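Local structure of 4-hydroxythreonine-4-phosphate dehydrogenase (Legionella pneumophila subsp. pneumophila, 6XMY) at residues 17-21 and 86-91; 103-108 and 141-146; 178-184 and 226-232; 276-280 and 297-301. The protein probably catalyses the NAD(P)-dependent oxidation of 4-(phosphooxy)-L-threonine in pyridoxine 5'-phosphate biosynthesis, binding NAD and a divalent metal ion such as zinc. One frame throughout, in Å; residues are numbered along the deposited sequence. Where two conformers were deposited one is given.

Interaction 1 (17-21 and 86-91). With EDO (1,2-ethanediol), chain F; EDO (1,2-ethanediol), chain E.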
loop_
_atom_site.group_PDB
_atom_site.type_symbol
_atom_site.label_atom_id
_atom_site.label_comp_id
_atom_site.label_asym_id
_atom_site.label_seq_id
_atom_site.Cartn_x
_atom_site.Cartn_y
_atom_site.Cartn_z
ATOM N N GLY A 17 -6.964 -9.030 -5.746
ATOM C CA GLY A 17 -5.911 -9.685 -4.984
ATOM C C GLY A 17 -6.000 -11.208 -4.984
ATOM O O GLY A 17 -6.529 -11.833 -5.908
ATOM N N GLU A 18 -5.429 -11.806 -3.941
ATOM C CA GLU A 18 -5.398 -13.259 -3.818
ATOM C C GLU A 18 -6.823 -13.807 -3.733
ATOM O O GLU A 18 -7.568 -13.428 -2.822
ATOM C CB GLU A 18 -4.586 -13.646 -2.581
ATOM C CG GLU A 18 -4.784 -15.080 -2.122
ATOM C CD GLU A 18 -4.536 -16.101 -3.207
ATOM O OE1 GLU A 18 -5.373 -17.016 -3.347
ATOM O OE2 GLU A 18 -3.519 -15.999 -3.922
ATOM N N PRO A 19 -7.254 -14.643 -4.681
ATOM C CA PRO A 19 -8.681 -14.974 -4.753
ATOM C C PRO A 19 -9.172 -15.825 -3.600
ATOM O O PRO A 19 -10.363 -15.753 -3.267
ATOM C CB PRO A 19 -8.809 -15.716 -6.090
ATOM C CG PRO A 19 -7.430 -16.225 -6.375
ATOM C CD PRO A 19 -6.497 -15.199 -5.815
ATOM N N ALA A 20 -8.292 -16.622 -2.973
ATOM C CA ALA A 20 -8.693 -17.472 -1.858
ATOM C C ALA A 20 -8.767 -16.710 -0.542
ATOM O O ALA A 20 -9.272 -17.261 0.444
ATOM C CB ALA A 20 -7.716 -18.644 -1.709
ATOM N N GLY A 21 -8.264 -15.480 -0.504
ATOM C CA GLY A 21 -8.262 -14.662 0.685
ATOM C C GLY A 21 -9.428 -13.696 0.728
ATOM O O GLY A 21 -10.408 -13.822 -0.014
ATOM N N VAL A 86 -11.953 -21.351 -7.458
ATOM C CA VAL A 86 -11.383 -20.950 -6.178
ATOM C C VAL A 86 -12.171 -21.601 -5.052
ATOM O O VAL A 86 -13.405 -21.669 -5.091
ATOM C CB VAL A 86 -11.404 -19.413 -6.055
ATOM C CG1 VAL A 86 -10.845 -18.983 -4.697
ATOM C CG2 VAL A 86 -10.622 -18.757 -7.201
ATOM N N ILE A 87 -11.454 -22.058 -4.029
ATOM C CA ILE A 87 -12.049 -22.540 -2.790
ATOM C C ILE A 87 -11.604 -21.580 -1.697
ATOM O O ILE A 87 -10.402 -21.347 -1.529
ATOM C CB ILE A 87 -11.603 -23.980 -2.494
ATOM C CG1 ILE A 87 -12.114 -24.918 -3.596
ATOM C CG2 ILE A 87 -12.091 -24.431 -1.117
ATOM C CD1 ILE A 87 -11.422 -26.262 -3.602
ATOM N N SER A 88 -12.566 -20.998 -0.980
ATOM C CA SER A 88 -12.245 -20.005 0.042
ATOM C C SER A 88 -11.231 -20.543 1.039
ATOM O O SER A 88 -11.394 -21.644 1.577
ATOM C CB SER A 88 -13.512 -19.594 0.784
ATOM O OG SER A 88 -14.450 -19.073 -0.128
ATOM N N GLY A 89 -10.190 -19.754 1.292
ATOM C CA GLY A 89 -9.172 -20.108 2.263
ATOM C C GLY A 89 -8.111 -21.066 1.772
ATOM O O GLY A 89 -7.155 -21.334 2.512
ATOM N N GLU A 90 -8.238 -21.592 0.556
ATOM C CA GLU A 90 -7.345 -22.627 0.042
ATOM C C GLU A 90 -6.452 -22.015 -1.035
ATOM O O GLU A 90 -6.892 -21.785 -2.165
ATOM C CB GLU A 90 -8.160 -23.796 -0.504
ATOM C CG GLU A 90 -7.342 -24.882 -1.192
ATOM C CD GLU A 90 -6.613 -25.806 -0.228
ATOM O OE1 GLU A 90 -7.191 -26.169 0.821
ATOM O OE2 GLU A 90 -5.456 -26.176 -0.526
ATOM N N LEU A 91 -5.197 -21.750 -0.686
ATOM C CA LEU A 91 -4.256 -21.233 -1.671
ATOM C C LEU A 91 -4.073 -22.241 -2.794
ATOM O O LEU A 91 -4.031 -23.451 -2.569
ATOM C CB LEU A 91 -2.899 -20.982 -1.020
ATOM C CG LEU A 91 -2.806 -19.797 -0.066
ATOM C CD1 LEU A 91 -1.452 -19.802 0.627
ATOM C CD2 LEU A 91 -3.022 -18.484 -0.809
HETATM C C1 EDO F . -15.200 -19.609 -8.929
HETATM O O1 EDO F . -13.776 -19.477 -8.842
HETATM C C2 EDO F . -15.771 -20.090 -7.597
HETATM O O2 EDO F . -15.311 -21.416 -7.288
HETATM C C1 EDO E . -15.537 -18.867 -4.046
HETATM O O1 EDO E . -14.285 -18.925 -3.360
HETATM C C2 EDO E . -16.642 -19.192 -3.056
HETATM O O2 EDO E . -16.647 -18.169 -2.060
#
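Ala20 and Ser88 bring the two loops together, their CA atoms 4.8 Å apart, where a type I beta turn (Glu18 to Gly21) packs against a type II turn (Ile87 to Glu90). In this PdxA fold the first turn links strand 12-15 to helix 23-29, beside the NAD-binding residues Val123 and Thr301. A single hydrogen bond joins the turns: Gly89 N donates to Ala20 O over 2.8 Å at an N-H...O angle of 152°, in the carbonyl plane and on a lone pair. Gly89, third in its turn, has the positive phi that suits glycine. The methyl of Ala20 pushes into the mouth of the second turn, its CB 3.3 Å from Glu90 O. On one flank, Pro19 crosses Val86 at about a right angle, with Pro19 CB 3.7 Å from Val86 CG2. On the other, Leu91 CD2 lies against the carboxyl carbon of Glu18. That carboxylate is turned back by a bend at chi2 (54°) and receives Ala20 N on OE1 at 3.0 Å, from the anti side, tilted 30° out of the carboxylate plane. Arg49 holds the carbonyls of Pro19 and Gly21, and Glu52 is bonded to Ser88 OG. Two ethanediol molecules, probably from the crystallisation liquor, rest against Val86 and Ser88; one donates through O2 to Val86 O at 2.9 Å and accepts from Val86 N on O1.

Interaction 2 (103-108 and 141-146)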
loop_
_atom_site.group_PDB
_atom_site.type_symbol
_atom_site.label_atom_id
_atom_site.label_comp_id
_atom_site.label_asym_id
_atom_site.label_seq_id
_atom_site.Cartn_x
_atom_site.Cartn_y
_atom_site.Cartn_z
ATOM N N LEU A 103 -2.318 -7.411 -11.206
ATOM C CA LEU A 103 -1.347 -6.347 -10.954
ATOM C C LEU A 103 -0.866 -5.715 -12.255
ATOM O O LEU A 103 -0.732 -4.485 -12.352
ATOM C CB LEU A 103 -0.150 -6.898 -10.173
ATOM C CG LEU A 103 -0.216 -6.881 -8.644
ATOM C CD1 LEU A 103 -1.539 -7.379 -8.121
ATOM C CD2 LEU A 103 0.936 -7.671 -8.042
ATOM N N THR A 104 -0.575 -6.547 -13.258
ATOM C CA THR A 104 -0.032 -6.048 -14.519
ATOM C C THR A 104 -1.090 -5.265 -15.272
ATOM O O THR A 104 -0.843 -4.149 -15.746
ATOM C CB THR A 104 0.471 -7.230 -15.357
ATOM O OG1 THR A 104 1.435 -7.979 -14.606
ATOM C CG2 THR A 104 1.106 -6.745 -16.667
ATOM N N LEU A 105 -2.292 -5.820 -15.362
ATOM C CA LEU A 105 -3.381 -5.113 -16.020
ATOM C C LEU A 105 -3.746 -3.839 -15.266
ATOM O O LEU A 105 -3.971 -2.790 -15.881
ATOM C CB LEU A 105 -4.574 -6.054 -16.149
ATOM C CG LEU A 105 -5.736 -5.723 -17.060
ATOM C CD1 LEU A 105 -5.281 -5.375 -18.478
ATOM C CD2 LEU A 105 -6.662 -6.936 -17.042
ATOM N N GLY A 106 -3.761 -3.890 -13.933
ATOM C CA GLY A 106 -4.076 -2.696 -13.160
ATOM C C GLY A 106 -3.073 -1.577 -13.374
ATOM O O GLY A 106 -3.448 -0.418 -13.578
ATOM N N ALA A 107 -1.780 -1.910 -13.341
ATOM C CA ALA A 107 -0.752 -0.905 -13.590
ATOM C C ALA A 107 -0.876 -0.335 -14.996
ATOM O O ALA A 107 -0.802 0.885 -15.194
ATOM C CB ALA A 107 0.636 -1.511 -13.381
ATOM N N SER A 108 -1.050 -1.212 -15.986
ATOM C CA SER A 108 -1.126 -0.784 -17.380
ATOM C C SER A 108 -2.330 0.119 -17.622
ATOM O O SER A 108 -2.213 1.175 -18.262
ATOM C CB SER A 108 -1.200 -2.013 -18.283
ATOM O OG SER A 108 -1.243 -1.620 -19.640
ATOM N N PHE A 141 7.068 -4.629 -7.340
ATOM C CA PHE A 141 6.510 -4.969 -8.642
ATOM C C PHE A 141 6.201 -3.708 -9.438
ATOM O O PHE A 141 6.545 -3.605 -10.618
ATOM C CB PHE A 141 5.249 -5.826 -8.500
ATOM C CG PHE A 141 4.542 -6.055 -9.812
ATOM C CD1 PHE A 141 4.913 -7.101 -10.646
ATOM C CD2 PHE A 141 3.538 -5.198 -10.233
ATOM C CE1 PHE A 141 4.273 -7.303 -11.869
ATOM C CE2 PHE A 141 2.909 -5.387 -11.451
ATOM C CZ PHE A 141 3.278 -6.442 -12.267
ATOM N N PHE A 142 5.541 -2.735 -8.801
ATOM C CA PHE A 142 5.163 -1.522 -9.521
ATOM C C PHE A 142 6.382 -0.664 -9.837
ATOM O O PHE A 142 6.450 -0.048 -10.907
ATOM C CB PHE A 142 4.123 -0.730 -8.724
ATOM C CG PHE A 142 2.781 -1.421 -8.595
ATOM C CD1 PHE A 142 2.181 -2.017 -9.697
ATOM C CD2 PHE A 142 2.109 -1.446 -7.375
ATOM C CE1 PHE A 142 0.949 -2.647 -9.576
ATOM C CE2 PHE A 142 0.874 -2.075 -7.252
ATOM C CZ PHE A 142 0.296 -2.664 -8.353
ATOM N N ALA A 143 7.346 -0.594 -8.916
ATOM C CA ALA A 143 8.586 0.119 -9.211
ATOM C C ALA A 143 9.254 -0.446 -10.459
ATOM O O ALA A 143 9.674 0.303 -11.351
ATOM C CB ALA A 143 9.530 0.042 -8.007
ATOM N N ASP A 144 9.346 -1.774 -10.547
ATOM C CA ASP A 144 9.921 -2.408 -11.732
ATOM C C ASP A 144 9.074 -2.145 -12.974
ATOM O O ASP A 144 9.613 -1.833 -14.042
ATOM C CB ASP A 144 10.072 -3.913 -11.504
ATOM C CG ASP A 144 11.155 -4.250 -10.494
ATOM O OD1 ASP A 144 11.894 -3.338 -10.076
ATOM O OD2 ASP A 144 11.269 -5.436 -10.113
ATOM N N PHE A 145 7.747 -2.256 -12.849
ATOM C CA PHE A 145 6.865 -2.065 -13.999
ATOM C C PHE A 145 7.044 -0.680 -14.601
ATOM O O PHE A 145 7.103 -0.528 -15.826
ATOM C CB PHE A 145 5.409 -2.277 -13.572
ATOM C CG PHE A 145 4.415 -2.152 -14.700
ATOM C CD1 PHE A 145 3.918 -0.912 -15.075
ATOM C CD2 PHE A 145 3.973 -3.274 -15.376
ATOM C CE1 PHE A 145 3.009 -0.795 -16.115
ATOM C CE2 PHE A 145 3.057 -3.163 -16.417
ATOM C CZ PHE A 145 2.575 -1.923 -16.781
ATOM N N PHE A 146 7.138 0.343 -13.755
ATOM C CA PHE A 146 7.257 1.721 -14.211
ATOM C C PHE A 146 8.701 2.179 -14.342
ATOM O O PHE A 146 8.941 3.353 -14.660
ATOM C CB PHE A 146 6.468 2.650 -13.286
ATOM C CG PHE A 146 4.984 2.472 -13.399
ATOM C CD1 PHE A 146 4.313 2.920 -14.526
ATOM C CD2 PHE A 146 4.264 1.823 -12.408
ATOM C CE1 PHE A 146 2.945 2.749 -14.650
ATOM C CE2 PHE A 146 2.895 1.653 -12.522
ATOM C CZ PHE A 146 2.234 2.113 -13.647
#
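Phe141 is the first of four phenylalanines that helix 138-145 and its end present to Leu103, Thr104, Ala107 and Ser108 of helix 96-111. The two helical segments cross at -53° with their axes 10.9 Å apart, a spacing filled by aromatic rings. Phe141 projects across the gap with CG anti to its N (chi1 173°), bringing CE2 to 3.6 Å from Leu103 CB, while Leu103 CD2 overlies one face near the rim; Leu103 also neighbours His138, a predicted substrate residue. Thr104 OG1 comes to the edge of the same ring, 3.4 Å from Phe141 CZ, although its hydrogen bond goes to Met100 O. Phe142, near the predicted substrate residue Arg294, turns its ring to Leu118 and Thr120, so both helices pack beside strand 117-120. Its CE1 meets Leu103 O in the ring plane at 3.7 Å and also touches Ala107 CB. One helical turn after Phe141, Phe145 lies flat against the Ala107 methyl in a CH-pi contact, CB 3.7 Å from the ring centroid and 14° off the normal, with CZ beside Ser108 N and CB. Phe146 points CZ at Ala107 O, 3.6 Å away, and carries Phe145 CD1 over the centre of one face. No hydrogen bond crosses between the segments, so dispersion and weakly polar C-H...O approaches of ring edges to backbone carbonyls hold the helices instead.

Interaction 3 (178-184 and 226-232)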
loop_
_atom_site.group_PDB
_atom_site.type_symbol
_atom_site.label_atom_id
_atom_site.label_comp_id
_atom_site.label_asym_id
_atom_site.label_seq_id
_atom_site.Cartn_x
_atom_site.Cartn_y
_atom_site.Cartn_z
ATOM N N ILE A 178 21.009 -0.467 3.647
ATOM C CA ILE A 178 20.836 0.949 3.965
ATOM C C ILE A 178 22.132 1.692 3.682
ATOM O O ILE A 178 23.138 1.510 4.375
ATOM C CB ILE A 178 20.373 1.155 5.411
ATOM C CG1 ILE A 178 18.992 0.522 5.608
ATOM C CG2 ILE A 178 20.372 2.651 5.755
ATOM C CD1 ILE A 178 18.601 0.376 7.047
ATOM N N SER A 179 22.099 2.546 2.669
ATOM C CA SER A 179 23.196 3.439 2.338
ATOM C C SER A 179 22.722 4.872 2.542
ATOM O O SER A 179 21.520 5.142 2.626
ATOM C CB SER A 179 23.618 3.259 0.880
ATOM O OG SER A 179 22.557 3.608 0.011
ATOM N N SER A 180 23.681 5.798 2.612
ATOM C CA SER A 180 23.311 7.207 2.705
ATOM C C SER A 180 22.480 7.633 1.494
ATOM O O SER A 180 21.478 8.342 1.640
ATOM C CB SER A 180 24.560 8.077 2.843
ATOM O OG SER A 180 25.242 7.810 4.063
ATOM N N LEU A 181 22.871 7.188 0.294
ATOM C CA LEU A 181 22.136 7.547 -0.915
ATOM C C LEU A 181 20.700 7.044 -0.873
ATOM O O LEU A 181 19.780 7.751 -1.291
ATOM C CB LEU A 181 22.856 7.001 -2.146
ATOM C CG LEU A 181 23.992 7.860 -2.694
ATOM C CD1 LEU A 181 24.504 7.286 -4.007
ATOM C CD2 LEU A 181 23.509 9.289 -2.893
ATOM N N LEU A 182 20.484 5.828 -0.369
ATOM C CA LEU A 182 19.122 5.309 -0.300
ATOM C C LEU A 182 18.265 6.150 0.636
ATOM O O LEU A 182 17.126 6.494 0.308
ATOM C CB LEU A 182 19.114 3.843 0.138
ATOM C CG LEU A 182 17.708 3.252 0.339
ATOM C CD1 LEU A 182 16.942 3.174 -0.977
ATOM C CD2 LEU A 182 17.798 1.884 0.985
ATOM N N ILE A 183 18.805 6.495 1.810
ATOM C CA ILE A 183 18.064 7.324 2.761
ATOM C C ILE A 183 17.706 8.660 2.129
ATOM O O ILE A 183 16.570 9.140 2.242
ATOM C CB ILE A 183 18.882 7.514 4.049
ATOM C CG1 ILE A 183 19.047 6.177 4.780
ATOM C CG2 ILE A 183 18.217 8.537 4.954
ATOM C CD1 ILE A 183 20.018 6.262 5.928
ATOM N N ILE A 184 18.674 9.275 1.446
ATOM C CA ILE A 184 18.430 10.551 0.773
ATOM C C ILE A 184 17.305 10.421 -0.250
ATOM O O ILE A 184 16.377 11.238 -0.284
ATOM C CB ILE A 184 19.729 11.069 0.135
ATOM C CG1 ILE A 184 20.726 11.473 1.227
ATOM C CG2 ILE A 184 19.432 12.242 -0.794
ATOM C CD1 ILE A 184 22.156 11.527 0.748
ATOM N N GLU A 226 28.120 6.521 10.577
ATOM C CA GLU A 226 28.716 6.378 9.254
ATOM C C GLU A 226 27.738 6.580 8.103
ATOM O O GLU A 226 28.170 6.952 7.004
ATOM C CB GLU A 226 29.346 4.986 9.106
ATOM C CG GLU A 226 30.449 4.663 10.116
ATOM C CD GLU A 226 31.708 5.478 9.898
ATOM O OE1 GLU A 226 31.850 6.103 8.822
ATOM O OE2 GLU A 226 32.561 5.492 10.809
ATOM N N ILE A 227 26.437 6.364 8.319
ATOM C CA ILE A 227 25.463 6.288 7.227
ATOM C C ILE A 227 24.305 7.257 7.433
ATOM O O ILE A 227 23.993 8.075 6.559
ATOM C CB ILE A 227 24.921 4.851 7.073
ATOM C CG1 ILE A 227 26.047 3.872 6.737
ATOM C CG2 ILE A 227 23.812 4.805 6.028
ATOM C CD1 ILE A 227 26.566 4.000 5.331
ATOM N N ILE A 228 23.636 7.157 8.583
ATOM C CA ILE A 228 22.366 7.866 8.752
ATOM C C ILE A 228 22.577 9.357 8.981
ATOM O O ILE A 228 22.004 10.191 8.276
ATOM C CB ILE A 228 21.490 7.222 9.836
ATOM C CG1 ILE A 228 21.202 5.764 9.467
ATOM C CG2 ILE A 228 20.198 8.023 9.992
ATOM C CD1 ILE A 228 20.486 4.977 10.555
ATOM N N THR A 229 23.388 9.722 9.969
ATOM C CA THR A 229 23.641 11.139 10.204
ATOM C C THR A 229 24.210 11.848 8.986
ATOM O O THR A 229 23.733 12.953 8.682
ATOM C CB THR A 229 24.474 11.336 11.479
ATOM O OG1 THR A 229 23.646 11.063 12.613
ATOM C CG2 THR A 229 25.022 12.764 11.559
ATOM N N PRO A 230 25.185 11.296 8.251
ATOM C CA PRO A 230 25.603 11.962 7.007
ATOM C C PRO A 230 24.462 12.176 6.028
ATOM O O PRO A 230 24.356 13.259 5.436
ATOM C CB PRO A 230 26.693 11.027 6.462
ATOM C CG PRO A 230 27.273 10.395 7.691
ATOM C CD PRO A 230 26.082 10.171 8.591
ATOM N N ALA A 231 23.598 11.175 5.848
ATOM C CA ALA A 231 22.448 11.345 4.967
ATOM C C ALA A 231 21.526 12.457 5.455
ATOM O O ALA A 231 21.041 13.261 4.656
ATOM C CB ALA A 231 21.671 10.030 4.855
ATOM N N LEU A 232 21.255 12.511 6.759
ATOM C CA LEU A 232 20.365 13.542 7.279
ATOM C C LEU A 232 20.990 14.928 7.162
ATOM O O LEU A 232 20.283 15.915 6.921
ATOM C CB LEU A 232 19.972 13.234 8.726
ATOM C CG LEU A 232 19.244 11.899 8.940
ATOM C CD1 LEU A 232 18.852 11.700 10.398
ATOM C CD2 LEU A 232 18.019 11.805 8.024
HETATM O O HOH W 1 27.810 8.509 4.346
HETATM O O HOH W 2 28.171 6.438 3.562
#
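Ser180 and Ala231, their CA atoms 4.8 Å apart, mark the nearest approach of two helical segments whose axes cross at -43° and come within 8.5 Å. Ser180 OG donates to Ile227 O at 2.8 Å, in the carbonyl plane on a lone pair; the same oxygen also accepts from Ala231 N. The serine hydroxyl, placed anti to its own carbonyl carbon (chi1 -65°), further receives a water that donates to Glu226 O. Ile227 CG2 packs on the 179-180 peptide, 3.6 Å from Ser180 N, and touches Ile178 CG2. Helix 223-237 has a pi-type turn at 226-228 and is kinked at Pro230, whose N has no hydrogen to give to the turn before. Both helices belong to the alpha/beta region in which strands 204-208 and 241-246 run parallel, and Ile228 and Leu232 also reach strand 241-246. Ala231 CB is wedged against Ser180 O, Ile183 CG2 and Ile184 CG1. Crossing Ile228 at about a right angle, Ile183 sets its CD1 3.8 Å from Ile228 CG1. Ser179 OG N-caps helix 180-197.

Interaction 4 (276-280 and 297-301). With NAD (nicotinamide-adenine-dinucleotide), chain B.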
loop_
_atom_site.group_PDB
_atom_site.type_symbol
_atom_site.label_atom_id
_atom_site.label_comp_id
_atom_site.label_asym_id
_atom_site.label_seq_id
_atom_site.Cartn_x
_atom_site.Cartn_y
_atom_site.Cartn_z
ATOM N N LYS A 276 0.247 -0.074 13.041
ATOM C CA LYS A 276 -0.918 -0.947 12.987
ATOM C C LYS A 276 -1.573 -1.089 14.350
ATOM O O LYS A 276 -2.798 -1.222 14.433
ATOM C CB LYS A 276 -0.550 -2.301 12.384
ATOM C CG LYS A 276 -0.167 -2.196 10.906
ATOM C CD LYS A 276 -0.029 -3.555 10.246
ATOM C CE LYS A 276 0.508 -3.427 8.846
ATOM N NZ LYS A 276 0.462 -4.747 8.143
ATOM N N TYR A 277 -0.786 -1.036 15.427
ATOM C CA TYR A 277 -1.389 -1.052 16.752
ATOM C C TYR A 277 -2.303 0.153 16.935
ATOM O O TYR A 277 -3.409 0.035 17.479
ATOM C CB TYR A 277 -0.286 -1.064 17.811
ATOM C CG TYR A 277 -0.801 -1.206 19.219
ATOM C CD1 TYR A 277 -1.125 -2.458 19.738
ATOM C CD2 TYR A 277 -0.975 -0.092 20.032
ATOM C CE1 TYR A 277 -1.596 -2.596 21.030
ATOM C CE2 TYR A 277 -1.435 -0.222 21.326
ATOM C CZ TYR A 277 -1.754 -1.475 21.819
ATOM O OH TYR A 277 -2.218 -1.613 23.109
ATOM N N ALA A 278 -1.865 1.319 16.458
ATOM C CA ALA A 278 -2.653 2.538 16.598
ATOM C C ALA A 278 -3.832 2.590 15.629
ATOM O O ALA A 278 -4.899 3.100 15.990
ATOM C CB ALA A 278 -1.762 3.760 16.390
ATOM N N GLY A 279 -3.671 2.091 14.402
ATOM C CA GLY A 279 -4.674 2.363 13.384
ATOM C C GLY A 279 -4.971 1.280 12.369
ATOM O O GLY A 279 -5.353 1.595 11.241
ATOM N N PHE A 280 -4.858 0.012 12.768
ATOM C CA PHE A 280 -4.999 -1.119 11.846
ATOM C C PHE A 280 -6.215 -1.002 10.932
ATOM O O PHE A 280 -6.119 -1.248 9.726
ATOM C CB PHE A 280 -5.078 -2.412 12.662
ATOM C CG PHE A 280 -5.035 -3.671 11.838
ATOM C CD1 PHE A 280 -6.026 -4.626 11.969
ATOM C CD2 PHE A 280 -3.988 -3.914 10.969
ATOM C CE1 PHE A 280 -5.984 -5.794 11.232
ATOM C CE2 PHE A 280 -3.937 -5.079 10.233
ATOM C CZ PHE A 280 -4.937 -6.018 10.361
ATOM N N VAL A 297 -4.755 -1.789 1.123
ATOM C CA VAL A 297 -5.031 -2.170 2.498
ATOM C C VAL A 297 -3.720 -2.298 3.259
ATOM O O VAL A 297 -2.643 -2.468 2.677
ATOM C CB VAL A 297 -5.813 -3.489 2.565
ATOM C CG1 VAL A 297 -7.200 -3.317 1.973
ATOM C CG2 VAL A 297 -5.029 -4.613 1.887
ATOM N N ASP A 298 -3.819 -2.218 4.588
ATOM C CA ASP A 298 -2.669 -2.359 5.476
ATOM C C ASP A 298 -2.618 -3.734 6.130
ATOM O O ASP A 298 -2.077 -3.885 7.231
ATOM C CB ASP A 298 -2.656 -1.262 6.541
ATOM C CG ASP A 298 -3.679 -1.499 7.624
ATOM O OD1 ASP A 298 -4.684 -2.191 7.361
ATOM O OD2 ASP A 298 -3.465 -1.016 8.758
ATOM N N HIS A 299 -3.180 -4.743 5.477
ATOM C CA HIS A 299 -3.268 -6.069 6.056
ATOM C C HIS A 299 -3.120 -7.092 4.945
ATOM O O HIS A 299 -3.108 -6.757 3.757
ATOM C CB HIS A 299 -4.585 -6.263 6.810
ATOM C CG HIS A 299 -5.799 -6.100 5.948
ATOM N ND1 HIS A 299 -6.166 -7.033 5.001
ATOM C CD2 HIS A 299 -6.735 -5.119 5.896
ATOM C CE1 HIS A 299 -7.272 -6.632 4.398
ATOM N NE2 HIS A 299 -7.639 -5.474 4.921
ATOM N N GLY A 300 -3.035 -8.350 5.346
ATOM C CA GLY A 300 -2.822 -9.450 4.437
ATOM C C GLY A 300 -4.093 -10.177 4.063
ATOM O O GLY A 300 -5.212 -9.668 4.221
ATOM N N THR A 301 -3.909 -11.409 3.578
ATOM C CA THR A 301 -4.965 -12.168 2.931
ATOM C C THR A 301 -5.969 -12.758 3.906
ATOM O O THR A 301 -7.067 -13.119 3.483
ATOM C CB THR A 301 -4.350 -13.279 2.070
ATOM O OG1 THR A 301 -3.338 -13.977 2.815
ATOM C CG2 THR A 301 -3.721 -12.689 0.831
HETATM P PA NAD B . -2.618 -10.813 7.719
HETATM O O1A NAD B . -3.171 -11.802 6.710
HETATM O O2A NAD B . -3.035 -9.375 7.944
HETATM O O5B NAD B . -3.064 -11.636 9.165
HETATM C C5B NAD B . -2.649 -10.929 10.310
HETATM C C4B NAD B . -3.772 -10.936 11.363
HETATM O O4B NAD B . -4.712 -9.886 11.034
HETATM C C3B NAD B . -4.531 -12.291 11.295
HETATM O O3B NAD B . -4.882 -12.593 12.635
HETATM C C2B NAD B . -5.751 -11.941 10.393
HETATM O O2B NAD B . -6.884 -12.706 10.683
HETATM C C1B NAD B . -6.007 -10.464 10.828
HETATM N N9A NAD B . -6.583 -9.647 9.765
HETATM C C8A NAD B . -6.017 -9.226 8.548
HETATM N N7A NAD B . -6.838 -8.466 7.844
HETATM C C5A NAD B . -7.984 -8.359 8.619
HETATM C C6A NAD B . -9.211 -7.693 8.423
HETATM N N6A NAD B . -9.415 -6.961 7.296
HETATM N N1A NAD B . -10.191 -7.765 9.373
HETATM C C2A NAD B . -9.924 -8.506 10.491
HETATM N N3A NAD B . -8.814 -9.195 10.816
HETATM C C4A NAD B . -7.851 -9.094 9.836
HETATM O O3 NAD B . -1.021 -10.843 7.447
HETATM P PN NAD B . 0.014 -12.021 7.679
HETATM O O1N NAD B . 1.359 -11.500 8.120
HETATM O O2N NAD B . -0.694 -13.236 8.180
HETATM O O5D NAD B . 0.440 -12.504 6.026
HETATM C C5D NAD B . -0.576 -13.124 5.309
HETATM C C4D NAD B . -0.257 -12.933 3.825
HETATM O O4D NAD B . -0.657 -11.587 3.461
HETATM C C3D NAD B . 1.290 -13.015 3.579
HETATM O O3D NAD B . 1.446 -13.614 2.325
HETATM C C2D NAD B . 1.711 -11.528 3.538
HETATM O O2D NAD B . 2.813 -11.252 2.718
HETATM C C1D NAD B . 0.452 -10.983 2.808
HETATM N N1N NAD B . 0.297 -9.500 2.993
HETATM C C2N NAD B . -0.052 -8.797 1.871
HETATM C C3N NAD B . -0.227 -7.412 1.936
HETATM C C7N NAD B . -0.619 -6.756 0.666
HETATM O O7N NAD B . -0.823 -7.417 -0.355
HETATM N N7N NAD B . -0.768 -5.385 0.698
HETATM C C4N NAD B . -0.043 -6.738 3.157
HETATM C C5N NAD B . 0.303 -7.491 4.293
HETATM C C6N NAD B . 0.482 -8.886 4.199
#
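Phe280 and His299 cross at about a right angle beside the NAD adenine, with Phe280 CZ 3.6 Å from His299 CB. The imidazole of His299 is layered between Val297 CB on one face and, on the other, adenine N6A, which lies toward the rim, 3.3 Å from His299 NE2. Phe280 instead has adenine C8A at its edge, in the ring plane. His299 is locked in rotation by ND1, which donates to Gly300 O at 2.9 Å nearly in the imidazole plane. Lys276 runs extended beyond CG and slides past Asp298 in the opposite direction, so that NZ bonds Asp298 O at 2.8 Å, arriving 44° out of the carbonyl plane. The Asp298 carboxylate itself faces Phe280 O: OD2 lies 2.8 Å from it, an approach of two acceptors that is not a hydrogen bond. Gly300 N donates to the NAD phosphate O2A at 2.8 Å, and Thr301 N to the ribose O4D. The contact thus holds the cofactor by backbone N-H groups, one imidazole face and the edge of Phe280, and leaves the Lys276 side chain about 5 Å from the zinc ion (nearest atoms), consistent with its predicted part in binding the phosphorylated substrate.

Along the chain the four contacts follow in series, each closing before the next opens. Interactions 1 and 4, with centres 19 Å apart, touch directly: Glu18 CB meets Thr301 CG2 at 3.6 Å, joining the turn after strand 12-15 to the NAD-binding loop. Interaction 2 lies about 22 Å from interaction 1, centre to centre; the two are linked by helix 96-111, which carries 103-108 and on which Glu18 and Pro19 pack. Interaction 4 holds the NAD pocket near the zinc ion, interaction 1 flanks it, and interaction 2 has its nearest atoms about 10 Å from interaction 4. Interaction 3, centred 28 Å from interaction 4, packs two helices beside strand 241-246, away from the cofactor.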